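Local coordinates for putative iron-uptake ABC transport system,periplasmic iron-binding protein (Campylobacter jejuni, PDB 3E13) that probably captures ferric iron in the periplasm and delivers it to an ABC transporter for uptake into the cell, at residues A[8-13]-A[57-62]; A[98-103]-A[234-239]. All blocks are in the same frame, centred on the assembly; numbering follows the deposited sequence.

Contact 1 (A[8-13]-A[57-62]); sequences SARHYN and ITADIS. With FE (Fe (III) ion), chain B.
The imidazole of H11 and the phenol of Y12 both reach the CB of A59, the nearer being H11 CE1 at 3.9 Å. One face of the imidazole looks onto Y12, whose CE1 sits 4.1 Å above the ring plane toward the rim; the same face-side approach, seen from Y12, places H11 CG above the rim of the phenol. At its edge Y12 has R10 NE lying in plane, and Y12 CD1 stands 3.3 Å above the plane of the R10 guanidinium, toward the rim of that group, so that an edge of the phenol is directed at a face of the guanidinium. D15 and E272 hold R10 through salt bridges, while R10 CD meets I57 CG2 at 3.5 Å, the two side chains crossing at a slant.

A chi1 of 37° lodges H11 CG in the gap between N and C of its own backbone. ND1 donates to A9 O at 3.0 Å, fixing the ring rotation and leaving NE2 to bind iron at 2.2 Å. Y12 OH binds the metal at 1.9 Å and also receives a hydrogen bond from R102 NH2.

S8 and I57 form a parallel bridge, made in part by a nearly straight bond from A9 N to I57 O (2.8 Å, 177°). S8 OG accepts from R10 N in an ST turn that opens the loop. The ligand pair thus sits on a loop just past a parallel strand, as in periplasmic binding proteins, and Y143, Y199 and Y200 complete the one-histidine, four-tyrosine ferric site.

Contact 2 (A[98-103]-A[234-239]); sequences AITKRA and NISGIA
A classic beta bulge sets two residues, I99 and T100, against the single S236 where strands 97-109 and 233-241 pair antiparallel. S236 O serves both residues of the bulge: I99 N donates at 2.8 Å, and T100 N adds a weak bond at 3.4 Å. In return S236 N donates to T100 O at 3.2 Å, coming from above the carbonyl plane, 44° out of it. Beyond the bulge the pairing is regular. R102 and N234 form a hydrogen-bonded pair, R102 N giving to N234 O (2.9 Å) and N234 N to R102 O (3.0 Å), with K101 and I235 as the non-hydrogen-bonded pair between them and S236.

The polar side chains on the face of T100, R102, N234 and S236 are supplied largely by neighbouring segments. E272 OE2 accepts from T100 OG1 and forms a salt bridge with R102 NH2. S236 OG donates to T58 O and accepts from R10 NH1. The amide of N234 is used at both ends: OD1 accepts from I235 N and I61 N, while ND2 binds D60 OD2. On the other face K101 NZ forms a salt bridge with E293 OE1, and A98 CB packs against I235 CD1.

Such long antiparallel strands fit the hinge of a bilobed binding protein. A chi1 of 54° sets R102 CG on the crowded side, flanked by both N and C, and further bends at chi2 and chi3 carry the guanidinium to S236; one guanidinium face lies over S236 CB, which is 4.0 Å from R102 NE.

Both segments of contact 1 precede both of contact 2 in the sequence, yet the centres of the two contacts lie only 8 Å apart, near the middle of the molecule. They share one mixed sheet, in which strand 55-58 of contact 1 runs antiparallel beside strand 233-241 of contact 2; the T58 and G237 backbones hydrogen-bond there, and I57 CG2 packs against G237 O at 3.4 Å. The order across the sheet is therefore 3-8, 55-58, 233-241 and 97-109. Contact 1 supplies two iron ligands, whereas contact 2 brings R102 to the second shell. This connection ties the metal site to the antiparallel strands that probably form the hinge between the lobes.

Contact 1 (A[8-13]-A[57-62])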
loop_
_atom_site.group_PDB
_atom_site.type_symbol
_atom_site.label_atom_id
_atom_site.label_comp_id
_atom_site.label_asym_id
_atom_site.label_seq_id
_atom_site.Cartn_x
_atom_site.Cartn_y
_atom_site.Cartn_z
ATOM N N SER A 8 4.746 1.016 -13.230
ATOM C CA SER A 8 3.823 1.019 -12.110
ATOM C C SER A 8 3.652 -0.308 -11.426
ATOM O O SER A 8 3.393 -1.323 -12.072
ATOM C CB SER A 8 2.459 1.514 -12.554
ATOM O OG SER A 8 1.546 1.440 -11.441
ATOM N N ALA A 9 3.818 -0.297 -10.104
ATOM C CA ALA A 9 3.551 -1.436 -9.270
ATOM C C ALA A 9 2.169 -1.356 -8.606
ATOM O O ALA A 9 1.846 -2.175 -7.781
ATOM C CB ALA A 9 4.665 -1.631 -8.227
ATOM N N ARG A 10 1.377 -0.355 -8.984
ATOM C CA ARG A 10 -0.053 -0.361 -8.685
ATOM C C ARG A 10 -0.718 -1.491 -9.503
ATOM O O ARG A 10 -0.077 -2.109 -10.382
ATOM C CB ARG A 10 -0.678 1.012 -8.930
ATOM C CG ARG A 10 -0.360 1.978 -7.819
ATOM C CD ARG A 10 -0.906 3.375 -8.035
ATOM N NE ARG A 10 -2.356 3.435 -8.181
ATOM C CZ ARG A 10 -3.237 3.647 -7.143
ATOM N NH1 ARG A 10 -2.825 3.798 -5.883
ATOM N NH2 ARG A 10 -4.542 3.732 -7.425
ATOM N N HIS A 11 -1.953 -1.832 -9.184
ATOM C CA HIS A 11 -2.584 -3.014 -9.744
ATOM C C HIS A 11 -4.105 -2.864 -9.703
ATOM O O HIS A 11 -4.826 -3.744 -9.192
ATOM C CB HIS A 11 -2.084 -4.249 -8.956
ATOM C CG HIS A 11 -1.901 -3.979 -7.487
ATOM N ND1 HIS A 11 -0.696 -3.582 -6.945
ATOM C CD2 HIS A 11 -2.788 -4.008 -6.453
ATOM C CE1 HIS A 11 -0.858 -3.375 -5.637
ATOM N NE2 HIS A 11 -2.115 -3.651 -5.315
ATOM N N TYR A 12 -4.561 -1.733 -10.251
ATOM C CA TYR A 12 -5.948 -1.297 -10.123
ATOM C C TYR A 12 -6.546 -0.861 -11.443
ATOM O O TYR A 12 -5.918 -0.141 -12.227
ATOM C CB TYR A 12 -6.034 -0.124 -9.151
ATOM C CG TYR A 12 -5.326 -0.383 -7.842
ATOM C CD1 TYR A 12 -4.179 0.341 -7.495
ATOM C CD2 TYR A 12 -5.706 -1.406 -7.008
ATOM C CE1 TYR A 12 -3.491 0.112 -6.336
ATOM C CE2 TYR A 12 -5.016 -1.648 -5.853
ATOM C CZ TYR A 12 -3.933 -0.905 -5.491
ATOM O OH TYR A 12 -3.297 -1.235 -4.311
ATOM N N ASN A 13 -7.778 -1.290 -11.667
ATOM C CA ASN A 13 -8.528 -0.857 -12.833
ATOM C C ASN A 13 -8.788 0.624 -12.857
ATOM O O ASN A 13 -8.819 1.241 -13.910
ATOM C CB ASN A 13 -9.844 -1.599 -12.878
ATOM C CG ASN A 13 -9.794 -2.741 -13.780
ATOM O OD1 ASN A 13 -8.748 -3.413 -13.896
ATOM N ND2 ASN A 13 -10.879 -2.958 -14.504
ATOM N N ILE A 57 5.670 4.464 -10.191
ATOM C CA ILE A 57 4.536 4.504 -9.264
ATOM C C ILE A 57 4.516 3.213 -8.436
ATOM O O ILE A 57 4.705 2.109 -8.981
ATOM C CB ILE A 57 3.168 4.628 -10.007
ATOM C CG1 ILE A 57 3.204 5.693 -11.037
ATOM C CG2 ILE A 57 2.068 4.967 -8.964
ATOM C CD1 ILE A 57 1.861 5.844 -11.824
ATOM N N THR A 58 4.331 3.348 -7.122
ATOM C CA THR A 58 4.256 2.184 -6.213
ATOM C C THR A 58 2.977 2.228 -5.422
ATOM O O THR A 58 2.242 3.237 -5.419
ATOM C CB THR A 58 5.384 2.180 -5.186
ATOM O OG1 THR A 58 5.128 3.239 -4.253
ATOM C CG2 THR A 58 6.759 2.384 -5.810
ATOM N N ALA A 59 2.720 1.121 -4.739
ATOM C CA ALA A 59 1.664 1.034 -3.771
ATOM C C ALA A 59 2.273 0.899 -2.364
ATOM O O ALA A 59 1.709 0.272 -1.472
ATOM C CB ALA A 59 0.781 -0.164 -4.119
ATOM N N ASP A 60 3.444 1.486 -2.190
ATOM C CA ASP A 60 4.257 1.255 -0.992
ATOM C C ASP A 60 5.343 2.288 -0.811
ATOM O O ASP A 60 6.090 2.625 -1.754
ATOM C CB ASP A 60 4.864 -0.141 -1.073
ATOM C CG ASP A 60 5.801 -0.422 0.018
ATOM O OD1 ASP A 60 7.027 -0.718 -0.267
ATOM O OD2 ASP A 60 5.416 -0.431 1.206
ATOM N N ILE A 61 5.482 2.775 0.410
ATOM C CA ILE A 61 6.569 3.719 0.734
ATOM C C ILE A 61 7.946 3.089 0.513
ATOM O O ILE A 61 8.827 3.734 -0.057
ATOM C CB ILE A 61 6.483 4.302 2.189
ATOM C CG1 ILE A 61 7.664 5.254 2.486
ATOM C CG2 ILE A 61 6.402 3.192 3.272
ATOM C CD1 ILE A 61 7.850 6.409 1.523
ATOM N N SER A 62 8.115 1.857 0.978
ATOM C CA SER A 62 9.473 1.317 1.018
ATOM C C SER A 62 10.047 1.091 -0.374
ATOM O O SER A 62 11.235 1.319 -0.600
ATOM C CB SER A 62 9.555 0.041 1.887
ATOM O OG SER A 62 9.112 0.326 3.225
HETATM FE FE FE B . -2.924 -2.915 -3.408
#

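Contact 2 (A[98-103]-A[234-239])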
loop_
_atom_site.group_PDB
_atom_site.type_symbol
_atom_site.label_atom_id
_atom_site.label_comp_id
_atom_site.label_asym_id
_atom_site.label_seq_id
_atom_site.Cartn_x
_atom_site.Cartn_y
_atom_site.Cartn_z
ATOM N N ALA A 98 3.560 11.038 -1.981
ATOM C CA ALA A 98 2.403 10.158 -1.823
ATOM C C ALA A 98 1.269 10.665 -2.719
ATOM O O ALA A 98 1.070 11.918 -2.855
ATOM C CB ALA A 98 1.918 10.153 -0.399
ATOM N N ILE A 99 0.513 9.742 -3.276
ATOM C CA ILE A 99 -0.731 10.043 -4.008
ATOM C C ILE A 99 -1.978 9.576 -3.236
ATOM O O ILE A 99 -3.069 10.102 -3.463
ATOM C CB ILE A 99 -0.733 9.501 -5.439
ATOM C CG1 ILE A 99 -0.627 7.986 -5.499
ATOM C CG2 ILE A 99 0.394 10.118 -6.193
ATOM C CD1 ILE A 99 -0.989 7.419 -6.872
ATOM N N THR A 100 -1.846 8.594 -2.352
ATOM C CA THR A 100 -2.922 8.129 -1.473
ATOM C C THR A 100 -2.351 7.603 -0.177
ATOM O O THR A 100 -1.161 7.280 -0.090
ATOM C CB THR A 100 -3.745 6.966 -2.069
ATOM O OG1 THR A 100 -2.898 5.817 -2.195
ATOM C CG2 THR A 100 -4.287 7.225 -3.403
ATOM N N LYS A 101 -3.230 7.435 0.817
ATOM C CA LYS A 101 -2.963 6.664 2.000
ATOM C C LYS A 101 -3.868 5.429 2.023
ATOM O O LYS A 101 -4.968 5.402 1.442
ATOM C CB LYS A 101 -3.229 7.471 3.304
ATOM C CG LYS A 101 -2.229 8.570 3.532
ATOM C CD LYS A 101 -2.808 9.697 4.451
ATOM C CE LYS A 101 -2.859 9.261 5.900
ATOM N NZ LYS A 101 -3.585 10.307 6.771
ATOM N N ARG A 102 -3.390 4.406 2.700
ATOM C CA ARG A 102 -4.148 3.167 2.954
ATOM C C ARG A 102 -3.747 2.613 4.323
ATOM O O ARG A 102 -2.690 2.893 4.798
ATOM C CB ARG A 102 -3.915 2.150 1.818
ATOM C CG ARG A 102 -2.431 1.841 1.549
ATOM C CD ARG A 102 -1.811 2.669 0.379
ATOM N NE ARG A 102 -2.475 2.415 -0.885
ATOM C CZ ARG A 102 -2.405 1.307 -1.628
ATOM N NH1 ARG A 102 -1.671 0.284 -1.244
ATOM N NH2 ARG A 102 -3.033 1.239 -2.787
ATOM N N ALA A 103 -4.614 1.851 4.970
ATOM C CA ALA A 103 -4.352 1.311 6.283
ATOM C C ALA A 103 -4.350 -0.229 6.199
ATOM O O ALA A 103 -5.219 -0.802 5.533
ATOM C CB ALA A 103 -5.426 1.789 7.262
ATOM N N ASN A 234 0.268 3.133 5.171
ATOM C CA ASN A 234 1.232 3.079 4.086
ATOM C C ASN A 234 0.689 3.987 2.989
ATOM O O ASN A 234 -0.474 4.450 3.058
ATOM C CB ASN A 234 1.394 1.616 3.611
ATOM C CG ASN A 234 2.673 1.365 2.806
ATOM O OD1 ASN A 234 3.396 2.287 2.392
ATOM N ND2 ASN A 234 2.977 0.082 2.594
ATOM N N ILE A 235 1.533 4.365 2.036
ATOM C CA ILE A 235 1.118 5.184 0.907
ATOM C C ILE A 235 1.279 4.467 -0.403
ATOM O O ILE A 235 2.114 3.597 -0.515
ATOM C CB ILE A 235 1.924 6.529 0.873
ATOM C CG1 ILE A 235 3.465 6.280 0.729
ATOM C CG2 ILE A 235 1.530 7.358 2.111
ATOM C CD1 ILE A 235 4.268 7.476 0.239
ATOM N N SER A 236 0.505 4.886 -1.397
ATOM C CA SER A 236 0.855 4.679 -2.770
ATOM C C SER A 236 1.525 6.023 -3.138
ATOM O O SER A 236 1.158 7.108 -2.635
ATOM C CB SER A 236 -0.349 4.394 -3.640
ATOM O OG SER A 236 -0.071 4.489 -5.013
ATOM N N GLY A 237 2.524 5.971 -3.992
ATOM C CA GLY A 237 3.231 7.178 -4.326
ATOM C C GLY A 237 3.950 7.132 -5.632
ATOM O O GLY A 237 3.871 6.156 -6.367
ATOM N N ILE A 238 4.658 8.219 -5.920
ATOM C CA ILE A 238 5.106 8.456 -7.293
ATOM C C ILE A 238 6.403 9.248 -7.287
ATOM O O ILE A 238 6.683 10.025 -6.383
ATOM C CB ILE A 238 4.002 9.203 -8.129
ATOM C CG1 ILE A 238 4.311 9.248 -9.635
ATOM C CG2 ILE A 238 3.774 10.604 -7.592
ATOM C CD1 ILE A 238 3.142 9.568 -10.508
ATOM N N ALA A 239 7.229 8.964 -8.282
ATOM C CA ALA A 239 8.540 9.571 -8.459
ATOM C C ALA A 239 8.881 9.696 -9.950
ATOM O O ALA A 239 8.426 8.864 -10.761
ATOM C CB ALA A 239 9.624 8.686 -7.847
#